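Local coordinates for divalent-cation tolerance protein CutA (Pyrococcus horikoshii, PDB 1UKU), which contributes to resistance toward heavy metals and, as a homotrimer, binds a copper ion at the interface between two trimers, at residues I3-F8 with N31-R36; K19-L22 with L26-C29; D60-L65 with I80-V85. All coordinates share one frame; numbering follows the deposited sequence.

Contact 1: I3-F8 with N31-R36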
loop_
_atom_site.group_PDB
_atom_site.type_symbol
_atom_site.label_atom_id
_atom_site.label_comp_id
_atom_site.label_asym_id
_atom_site.label_seq_id
_atom_site.Cartn_x
_atom_site.Cartn_y
_atom_site.Cartn_z
ATOM N N ILE A 3 -4.138 -8.709 -3.259
ATOM C CA ILE A 3 -3.345 -7.660 -3.867
ATOM C C ILE A 3 -2.004 -8.245 -4.223
ATOM O O ILE A 3 -1.440 -9.041 -3.485
ATOM C CB ILE A 3 -3.140 -6.496 -2.854
ATOM C CG1 ILE A 3 -4.489 -5.870 -2.487
ATOM C CG2 ILE A 3 -2.125 -5.488 -3.359
ATOM C CD1 ILE A 3 -5.270 -5.445 -3.554
ATOM N N VAL A 4 -1.484 -7.822 -5.354
ATOM C CA VAL A 4 -0.108 -8.101 -5.729
ATOM C C VAL A 4 0.589 -6.773 -5.999
ATOM O O VAL A 4 0.103 -5.970 -6.783
ATOM C CB VAL A 4 -0.038 -9.006 -6.941
ATOM C CG1 VAL A 4 1.425 -9.244 -7.400
ATOM C CG2 VAL A 4 -0.708 -10.321 -6.605
ATOM N N TYR A 5 1.724 -6.567 -5.362
ATOM C CA TYR A 5 2.535 -5.361 -5.543
ATOM C C TYR A 5 3.813 -5.738 -6.301
ATOM O O TYR A 5 4.498 -6.699 -5.978
ATOM C CB TYR A 5 2.901 -4.750 -4.197
ATOM C CG TYR A 5 3.665 -3.440 -4.221
ATOM C CD1 TYR A 5 3.085 -2.297 -4.715
ATOM C CD2 TYR A 5 4.983 -3.345 -3.732
ATOM C CE1 TYR A 5 3.769 -1.072 -4.731
ATOM C CE2 TYR A 5 5.678 -2.111 -3.747
ATOM C CZ TYR A 5 5.049 -0.988 -4.240
ATOM O OH TYR A 5 5.703 0.233 -4.238
ATOM N N THR A 6 4.151 -4.950 -7.311
ATOM C CA THR A 6 5.412 -5.050 -8.022
ATOM C C THR A 6 5.838 -3.640 -8.418
ATOM O O THR A 6 5.075 -2.694 -8.302
ATOM C CB THR A 6 5.284 -6.015 -9.220
ATOM O OG1 THR A 6 6.594 -6.244 -9.771
ATOM C CG2 THR A 6 4.411 -5.497 -10.332
ATOM N N THR A 7 7.083 -3.487 -8.822
ATOM C CA THR A 7 7.585 -2.197 -9.227
ATOM C C THR A 7 8.215 -2.316 -10.574
ATOM O O THR A 7 8.690 -3.380 -10.950
ATOM C CB THR A 7 8.578 -1.600 -8.240
ATOM O OG1 THR A 7 9.844 -2.288 -8.325
ATOM C CG2 THR A 7 8.104 -1.725 -6.812
ATOM N N PHE A 8 8.209 -1.206 -11.289
ATOM C CA PHE A 8 8.712 -1.118 -12.674
ATOM C C PHE A 8 9.634 0.082 -12.830
ATOM O O PHE A 8 9.502 1.057 -12.110
ATOM C CB PHE A 8 7.557 -0.954 -13.678
ATOM C CG PHE A 8 6.612 -2.114 -13.740
ATOM C CD1 PHE A 8 6.918 -3.217 -14.519
ATOM C CD2 PHE A 8 5.408 -2.117 -13.006
ATOM C CE1 PHE A 8 6.058 -4.284 -14.594
ATOM C CE2 PHE A 8 4.535 -3.215 -13.095
ATOM C CZ PHE A 8 4.884 -4.304 -13.878
ATOM N N ASN A 31 -3.482 -0.182 -10.086
ATOM C CA ASN A 31 -3.294 1.205 -9.695
ATOM C C ASN A 31 -1.772 1.473 -9.756
ATOM O O ASN A 31 -1.000 0.794 -9.086
ATOM C CB ASN A 31 -3.774 1.450 -8.269
ATOM C CG ASN A 31 -5.272 1.327 -8.060
ATOM O OD1 ASN A 31 -5.688 1.376 -6.899
ATOM N ND2 ASN A 31 -6.086 1.236 -9.118
ATOM N N LEU A 32 -1.365 2.438 -10.566
ATOM C CA LEU A 32 0.051 2.740 -10.810
ATOM C C LEU A 32 0.375 4.108 -10.280
ATOM O O LEU A 32 -0.339 5.057 -10.545
ATOM C CB LEU A 32 0.377 2.715 -12.295
ATOM C CG LEU A 32 0.523 1.322 -12.944
ATOM C CD1 LEU A 32 -0.599 0.337 -12.653
ATOM C CD2 LEU A 32 0.750 1.483 -14.444
ATOM N N ARG A 33 1.484 4.236 -9.576
ATOM C CA ARG A 33 1.948 5.544 -9.099
ATOM C C ARG A 33 3.462 5.519 -8.902
ATOM O O ARG A 33 4.039 4.508 -8.551
ATOM C CB ARG A 33 1.232 6.017 -7.827
ATOM C CG ARG A 33 1.779 5.492 -6.519
ATOM C CD ARG A 33 1.530 4.080 -6.307
ATOM N NE ARG A 33 2.144 3.548 -5.065
ATOM C CZ ARG A 33 3.412 3.190 -4.904
ATOM N NH1 ARG A 33 4.295 3.355 -5.854
ATOM N NH2 ARG A 33 3.803 2.635 -3.761
ATOM N N GLU A 34 4.090 6.649 -9.170
ATOM C CA GLU A 34 5.527 6.807 -8.982
ATOM C C GLU A 34 5.974 6.668 -7.525
ATOM O O GLU A 34 5.257 7.025 -6.591
ATOM C CB GLU A 34 5.956 8.172 -9.555
ATOM C CG GLU A 34 5.867 8.238 -11.071
ATOM C CD GLU A 34 6.052 9.650 -11.622
ATOM O OE1 GLU A 34 5.686 9.884 -12.808
ATOM O OE2 GLU A 34 6.564 10.537 -10.891
ATOM N N HIS A 35 7.209 6.194 -7.369
ATOM C CA HIS A 35 7.892 6.302 -6.083
ATOM C C HIS A 35 9.383 6.348 -6.327
ATOM O O HIS A 35 9.846 6.123 -7.449
ATOM C CB HIS A 35 7.521 5.162 -5.123
ATOM C CG HIS A 35 7.961 3.810 -5.587
ATOM N ND1 HIS A 35 7.081 2.790 -5.872
ATOM C CD2 HIS A 35 9.203 3.302 -5.781
ATOM C CE1 HIS A 35 7.767 1.735 -6.289
ATOM N NE2 HIS A 35 9.057 2.007 -6.214
ATOM N N ARG A 36 10.121 6.664 -5.282
ATOM C CA ARG A 36 11.580 6.609 -5.294
ATOM C C ARG A 36 12.014 5.433 -4.446
ATOM O O ARG A 36 11.629 5.284 -3.262
ATOM C CB ARG A 36 12.163 7.918 -4.766
ATOM C CG ARG A 36 11.914 9.054 -5.757
ATOM C CD ARG A 36 12.194 10.402 -5.208
ATOM N NE ARG A 36 12.292 11.390 -6.275
ATOM C CZ ARG A 36 11.279 12.062 -6.803
ATOM N NH1 ARG A 36 10.027 11.878 -6.386
ATOM N NH2 ARG A 36 11.531 12.948 -7.774
#
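The Tyr-5 ring presents CE1 to one face of the Arg-33 guanidinium, while His-35 ND1 lies at the edge of that same guanidinium, in its plane. The imidazole in turn has the Arg-33 CZ end at one part of its edge and the methyl CG2 of Thr-7 at another. Planes of phenol and guanidinium stand 64° apart, so this is a tilted meeting and not a flat stack; the nearest ring carbon, Tyr-5 CE1, lies 3.8 Å from Arg-33 NH2. In contrast, Arg-33 NH1 to His-35 ND1 measures 2.8 Å with an N-H...N angle of 165°, and the bond lies almost in both planes. ND1 therefore acts as acceptor, which leaves NE2 as the likely proton carrier, consistent with its hydrogen bond to Glu-50 OE1.

The bend at chi2 of Arg-33 matters here, because its CB points away from strand 3-8 and the chain has to fold back to bring NH2 beside the Tyr-5 hydroxyl. Strands 2-8 and 29-41 belong to the ferredoxin-like sheet of the CutA fold but are not neighbours in it, since strand 44-57 runs between them. The axes of segments 3-8 and 31-36 approach to 8.9 Å, as an intervening strand requires, and make an angle of 65°; side chains bridge the gap.

Across it, Arg-33 NH2 gives Tyr-5 OH a weak hydrogen bond of 3.1 Å. The hydroxyl has a stronger partner in Asn-31 OD1 of the third subunit, so the pair is built into the trimer interface. Thr-7 CG2 meets the edge of the imidazole near its plane, 3.5 Å from His-35 CE1, the two side chains running at about a right angle. From the His-35 side chain to a bound copper ion is about 9 Å.

Contact 2: K19-L22 with L26-C29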
loop_
_atom_site.group_PDB
_atom_site.type_symbol
_atom_site.label_atom_id
_atom_site.label_comp_id
_atom_site.label_asym_id
_atom_site.label_seq_id
_atom_site.Cartn_x
_atom_site.Cartn_y
_atom_site.Cartn_z
ATOM N N LYS A 19 -1.353 -3.853 -19.003
ATOM C CA LYS A 19 -2.343 -4.019 -20.067
ATOM C C LYS A 19 -2.306 -5.478 -20.600
ATOM O O LYS A 19 -3.361 -6.043 -20.879
ATOM C CB LYS A 19 -2.155 -2.998 -21.199
ATOM C CG LYS A 19 -2.470 -1.574 -20.801
ATOM C CD LYS A 19 -2.335 -0.572 -21.942
ATOM C CE LYS A 19 -2.643 0.837 -21.467
ATOM N NZ LYS A 19 -2.523 1.834 -22.571
ATOM N N THR A 20 -1.130 -6.099 -20.711
ATOM C CA THR A 20 -1.039 -7.524 -21.098
ATOM C C THR A 20 -1.752 -8.408 -20.068
ATOM O O THR A 20 -2.446 -9.349 -20.423
ATOM C CB THR A 20 0.417 -7.940 -21.226
ATOM O OG1 THR A 20 1.043 -7.131 -22.241
ATOM C CG2 THR A 20 0.531 -9.354 -21.669
ATOM N N LEU A 21 -1.588 -8.107 -18.786
ATOM C CA LEU A 21 -2.186 -8.913 -17.730
ATOM C C LEU A 21 -3.696 -8.747 -17.783
ATOM O O LEU A 21 -4.424 -9.727 -17.548
ATOM C CB LEU A 21 -1.638 -8.547 -16.359
ATOM C CG LEU A 21 -0.160 -8.840 -16.106
ATOM C CD1 LEU A 21 0.259 -8.275 -14.724
ATOM C CD2 LEU A 21 0.230 -10.322 -16.201
ATOM N N LEU A 22 -4.193 -7.541 -18.077
ATOM C CA LEU A 22 -5.631 -7.322 -18.241
ATOM C C LEU A 22 -6.145 -8.107 -19.453
ATOM O O LEU A 22 -7.167 -8.779 -19.369
ATOM C CB LEU A 22 -5.965 -5.830 -18.377
ATOM C CG LEU A 22 -5.893 -5.060 -17.048
ATOM C CD1 LEU A 22 -5.775 -3.567 -17.301
ATOM C CD2 LEU A 22 -7.100 -5.336 -16.180
ATOM N N LEU A 26 -5.861 -11.909 -16.126
ATOM C CA LEU A 26 -5.193 -12.376 -14.921
ATOM C C LEU A 26 -5.356 -11.444 -13.732
ATOM O O LEU A 26 -5.094 -11.861 -12.609
ATOM C CB LEU A 26 -3.713 -12.655 -15.156
ATOM C CG LEU A 26 -3.486 -13.867 -16.054
ATOM C CD1 LEU A 26 -2.017 -13.948 -16.437
ATOM C CD2 LEU A 26 -3.931 -15.142 -15.358
ATOM N N ILE A 27 -5.726 -10.200 -14.021
ATOM C CA ILE A 27 -6.026 -9.183 -13.002
ATOM C C ILE A 27 -7.295 -8.474 -13.400
ATOM O O ILE A 27 -7.590 -8.390 -14.578
ATOM C CB ILE A 27 -4.862 -8.157 -12.787
ATOM C CG1 ILE A 27 -4.624 -7.262 -14.001
ATOM C CG2 ILE A 27 -3.597 -8.889 -12.372
ATOM C CD1 ILE A 27 -3.524 -6.219 -13.769
ATOM N N ALA A 28 -8.008 -7.948 -12.404
ATOM C CA ALA A 28 -9.174 -7.118 -12.669
ATOM C C ALA A 28 -8.840 -5.642 -12.797
ATOM O O ALA A 28 -9.550 -4.894 -13.463
ATOM C CB ALA A 28 -10.209 -7.295 -11.591
ATOM N N CYS A 29 -7.782 -5.216 -12.121
ATOM C CA CYS A 29 -7.392 -3.821 -12.196
ATOM C C CYS A 29 -6.023 -3.619 -11.612
ATOM O O CYS A 29 -5.479 -4.470 -10.909
ATOM C CB CYS A 29 -8.405 -2.973 -11.494
ATOM S SG CYS A 29 -8.439 -3.323 -9.826
#
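Leu-22 and Ile-27 pack closely where helix 11-23 ends and the chain turns toward strand 29-41, the helix-to-strand connection of the first beta-alpha-beta crossover in this ferredoxin-like fold. The turn is fastened by one backbone bond with the 6→1 spacing found at helix ends: Leu-26 N to Leu-21 O, 3.0 Å and 161° at the hydrogen.

The tight part is carried by one methyl. Leu-22 CD2 lies 3.5 Å from Ile-27 O and 3.8 Å from Ile-27 CG1, the two side chains crossing at about a right angle. Ile-27 CG1 can meet it because chi1 (67°) sets that branch between the backbone N and the carbonyl carbon, and the extended chi2 then brings CD1 to 4.0 Å from Leu-21 CB. Elsewhere the fit is slacker: the ends of Leu-21 and Leu-26 come no nearer than 4.3 Å, CD2 to CD1, and Ala-28 and Cys-29 direct their CB atoms away from the helix, Ala-28 to helix 90-99. On the outer side Lys-19 and Thr-20 are partly exposed to solvent.

The second subunit adds a grip through Trp-40 NE1, which bonds Leu-22 O. Within the turn itself, Ile-27 N is buried without a hydrogen-bonding partner, lying 3.8 Å from Leu-21 O, the oxygen already taken by Leu-26 N.

Contact 3: D60-L65 with I80-V85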
loop_
_atom_site.group_PDB
_atom_site.type_symbol
_atom_site.label_atom_id
_atom_site.label_comp_id
_atom_site.label_asym_id
_atom_site.label_seq_id
_atom_site.Cartn_x
_atom_site.Cartn_y
_atom_site.Cartn_z
ATOM N N ASP A 60 -7.036 -17.758 -6.466
ATOM C CA ASP A 60 -6.727 -18.939 -7.254
ATOM C C ASP A 60 -5.876 -18.631 -8.483
ATOM O O ASP A 60 -5.310 -19.523 -9.064
ATOM C CB ASP A 60 -8.005 -19.694 -7.675
ATOM C CG ASP A 60 -8.867 -18.884 -8.607
ATOM O OD1 ASP A 60 -9.645 -18.070 -8.100
ATOM O OD2 ASP A 60 -8.757 -19.011 -9.839
ATOM N N LEU A 61 -5.765 -17.350 -8.861
ATOM C CA LEU A 61 -4.949 -16.953 -9.992
ATOM C C LEU A 61 -3.492 -16.580 -9.609
ATOM O O LEU A 61 -2.702 -16.256 -10.484
ATOM C CB LEU A 61 -5.619 -15.795 -10.752
ATOM C CG LEU A 61 -6.943 -16.137 -11.460
ATOM C CD1 LEU A 61 -7.581 -14.911 -12.017
ATOM C CD2 LEU A 61 -6.670 -17.084 -12.582
ATOM N N TRP A 62 -3.145 -16.647 -8.334
ATOM C CA TRP A 62 -1.822 -16.193 -7.865
ATOM C C TRP A 62 -0.660 -16.841 -8.615
ATOM O O TRP A 62 0.214 -16.158 -9.100
ATOM C CB TRP A 62 -1.669 -16.419 -6.370
ATOM C CG TRP A 62 -0.270 -16.362 -5.865
ATOM C CD1 TRP A 62 0.382 -17.347 -5.200
ATOM C CD2 TRP A 62 0.631 -15.256 -5.931
ATOM N NE1 TRP A 62 1.653 -16.936 -4.860
ATOM C CE2 TRP A 62 1.842 -15.662 -5.323
ATOM C CE3 TRP A 62 0.566 -13.981 -6.494
ATOM C CZ2 TRP A 62 2.947 -14.818 -5.204
ATOM C CZ3 TRP A 62 1.689 -13.150 -6.392
ATOM C CH2 TRP A 62 2.855 -13.572 -5.753
ATOM N N GLU A 63 -0.607 -18.167 -8.687
ATOM C CA GLU A 63 0.570 -18.808 -9.266
ATOM C C GLU A 63 0.707 -18.496 -10.756
ATOM O O GLU A 63 1.793 -18.233 -11.245
ATOM C CB GLU A 63 0.581 -20.343 -9.015
ATOM C CG GLU A 63 0.806 -20.732 -7.554
ATOM C CD GLU A 63 2.125 -20.248 -6.968
ATOM O OE1 GLU A 63 3.046 -19.826 -7.706
ATOM O OE2 GLU A 63 2.236 -20.315 -5.720
ATOM N N GLU A 64 -0.414 -18.500 -11.467
ATOM C CA GLU A 64 -0.395 -18.170 -12.867
ATOM C C GLU A 64 0.034 -16.723 -13.064
ATOM O O GLU A 64 0.774 -16.410 -13.973
ATOM C CB GLU A 64 -1.781 -18.440 -13.473
ATOM C CG GLU A 64 -1.830 -18.309 -14.978
ATOM C CD GLU A 64 -3.156 -18.740 -15.582
ATOM O OE1 GLU A 64 -3.230 -18.657 -16.818
ATOM O OE2 GLU A 64 -4.098 -19.111 -14.843
ATOM N N LEU A 65 -0.467 -15.830 -12.216
ATOM C CA LEU A 65 -0.148 -14.412 -12.344
ATOM C C LEU A 65 1.329 -14.171 -12.036
ATOM O O LEU A 65 2.005 -13.427 -12.727
ATOM C CB LEU A 65 -1.030 -13.584 -11.414
ATOM C CG LEU A 65 -0.674 -12.094 -11.318
ATOM C CD1 LEU A 65 -0.732 -11.429 -12.669
ATOM C CD2 LEU A 65 -1.557 -11.402 -10.314
ATOM N N ILE A 80 7.560 -9.468 -6.506
ATOM C CA ILE A 80 6.203 -9.890 -6.812
ATOM C C ILE A 80 5.566 -10.364 -5.506
ATOM O O ILE A 80 5.716 -11.530 -5.104
ATOM C CB ILE A 80 6.159 -11.017 -7.881
ATOM C CG1 ILE A 80 7.055 -10.668 -9.055
ATOM C CG2 ILE A 80 4.708 -11.227 -8.358
ATOM C CD1 ILE A 80 7.192 -11.810 -10.076
ATOM N N ILE A 81 4.839 -9.461 -4.857
ATOM C CA ILE A 81 4.453 -9.554 -3.444
ATOM C C ILE A 81 2.946 -9.704 -3.324
ATOM O O ILE A 81 2.203 -8.815 -3.714
ATOM C CB ILE A 81 4.941 -8.298 -2.719
ATOM C CG1 ILE A 81 6.479 -8.363 -2.561
ATOM C CG2 ILE A 81 4.284 -8.130 -1.362
ATOM C CD1 ILE A 81 7.181 -7.078 -2.105
ATOM N N ARG A 82 2.504 -10.827 -2.779
ATOM C CA ARG A 82 1.095 -11.124 -2.565
ATOM C C ARG A 82 0.713 -10.756 -1.139
ATOM O O ARG A 82 1.319 -11.244 -0.181
ATOM C CB ARG A 82 0.807 -12.611 -2.787
ATOM C CG ARG A 82 -0.531 -13.075 -2.278
ATOM C CD ARG A 82 -0.814 -14.498 -2.584
ATOM N NE ARG A 82 -1.949 -14.966 -1.825
ATOM C CZ ARG A 82 -2.550 -16.133 -2.017
ATOM N NH1 ARG A 82 -2.131 -16.992 -2.943
ATOM N NH2 ARG A 82 -3.589 -16.448 -1.264
ATOM N N ILE A 83 -0.303 -9.913 -0.986
ATOM C CA ILE A 83 -0.933 -9.630 0.293
ATOM C C ILE A 83 -2.410 -9.981 0.197
ATOM O O ILE A 83 -3.130 -9.467 -0.633
ATOM C CB ILE A 83 -0.707 -8.161 0.731
ATOM C CG1 ILE A 83 0.798 -7.894 1.002
ATOM C CG2 ILE A 83 -1.514 -7.837 1.983
ATOM C CD1 ILE A 83 1.219 -6.436 0.868
ATOM N N ASP A 84 -2.837 -10.885 1.071
ATOM C CA ASP A 84 -4.212 -11.341 1.068
ATOM C C ASP A 84 -5.128 -10.236 1.587
ATOM O O ASP A 84 -4.769 -9.499 2.504
ATOM C CB ASP A 84 -4.386 -12.584 1.938
ATOM C CG ASP A 84 -3.768 -13.818 1.354
ATOM O OD1 ASP A 84 -3.109 -13.767 0.311
ATOM O OD2 ASP A 84 -3.878 -14.902 1.957
ATOM N N VAL A 85 -6.319 -10.158 1.009
ATOM C CA VAL A 85 -7.322 -9.195 1.452
ATOM C C VAL A 85 -8.231 -9.865 2.463
ATOM O O VAL A 85 -8.851 -10.868 2.180
ATOM C CB VAL A 85 -8.131 -8.654 0.285
ATOM C CG1 VAL A 85 -9.332 -7.836 0.742
ATOM C CG2 VAL A 85 -7.234 -7.797 -0.643
#
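An arginine laid over a tryptophan face joins the start of helix 62-72 to strand 81-84, on the helix-bearing side of the sheet. The evidence is in the spacing of Arg-82 against Trp-62. Arg-82 CB sits over the six-membered ring, 3.7 Å from its centroid and 9° off the normal, a CH-pi contact, and Arg-82 CD lies over the five-membered ring on the same face, 3.7 Å from Trp-62 CD2. The aliphatic chain is extended from CG to NE and so runs across the indole, carrying the guanidinium past the five-membered ring toward Trp-62 CD1 and CB: Arg-82 CZ is 4.8 Å from the centroid of that ring, an off-centre cation-pi contact. The guanidinium stands steeply to the indole, planes 77° apart, and turns its edge to it, with NH1 3.4 Å from Trp-62 CD1.

A salt bridge to Asp-84, Arg-82 NE to OD1 at 2.7 Å and 163° at the hydrogen, probably fixes that rotation, helped by a weak bond of 3.1 Å from Arg-82 NH2 to the same Asp-84 OD1. At the far edge of the indole, Ile-80 O lies in the ring plane, 3.6 Å from Trp-62 CH2, and Ile-80 CG2 packs on the same atom. Trp-62 NE1 bonds Asp-87 OD2 of the third subunit. Trp-62 also packs on Val-4 of strand 2-8, while Ile-80 leans on Ile-69 and Lys-70 further along helix 62-72.

In the fold
From the N terminus, strand 2-8 opens contact 1, which closes only when the chain returns in strand 29-41. Inside that loop, contact 2 closes a much shorter one at the end of helix 11-23, so it is nested within contact 1. Contact 3 follows in series, its loop running from the start of helix 62-72 to strand 81-84. Sheet pairing links contacts 1 and 3, since strands 2-8 and 81-84 are neighbours: Tyr-5 N is 2.8 Å from Ile-81 O. Contacts 2 and 3 meet where helix 11-23 and the turn after it pack against helix 62-72, with Leu-21 CD2 3.8 Å from Leu-65 CD1. Contacts 1 and 2 merely adjoin in sequence.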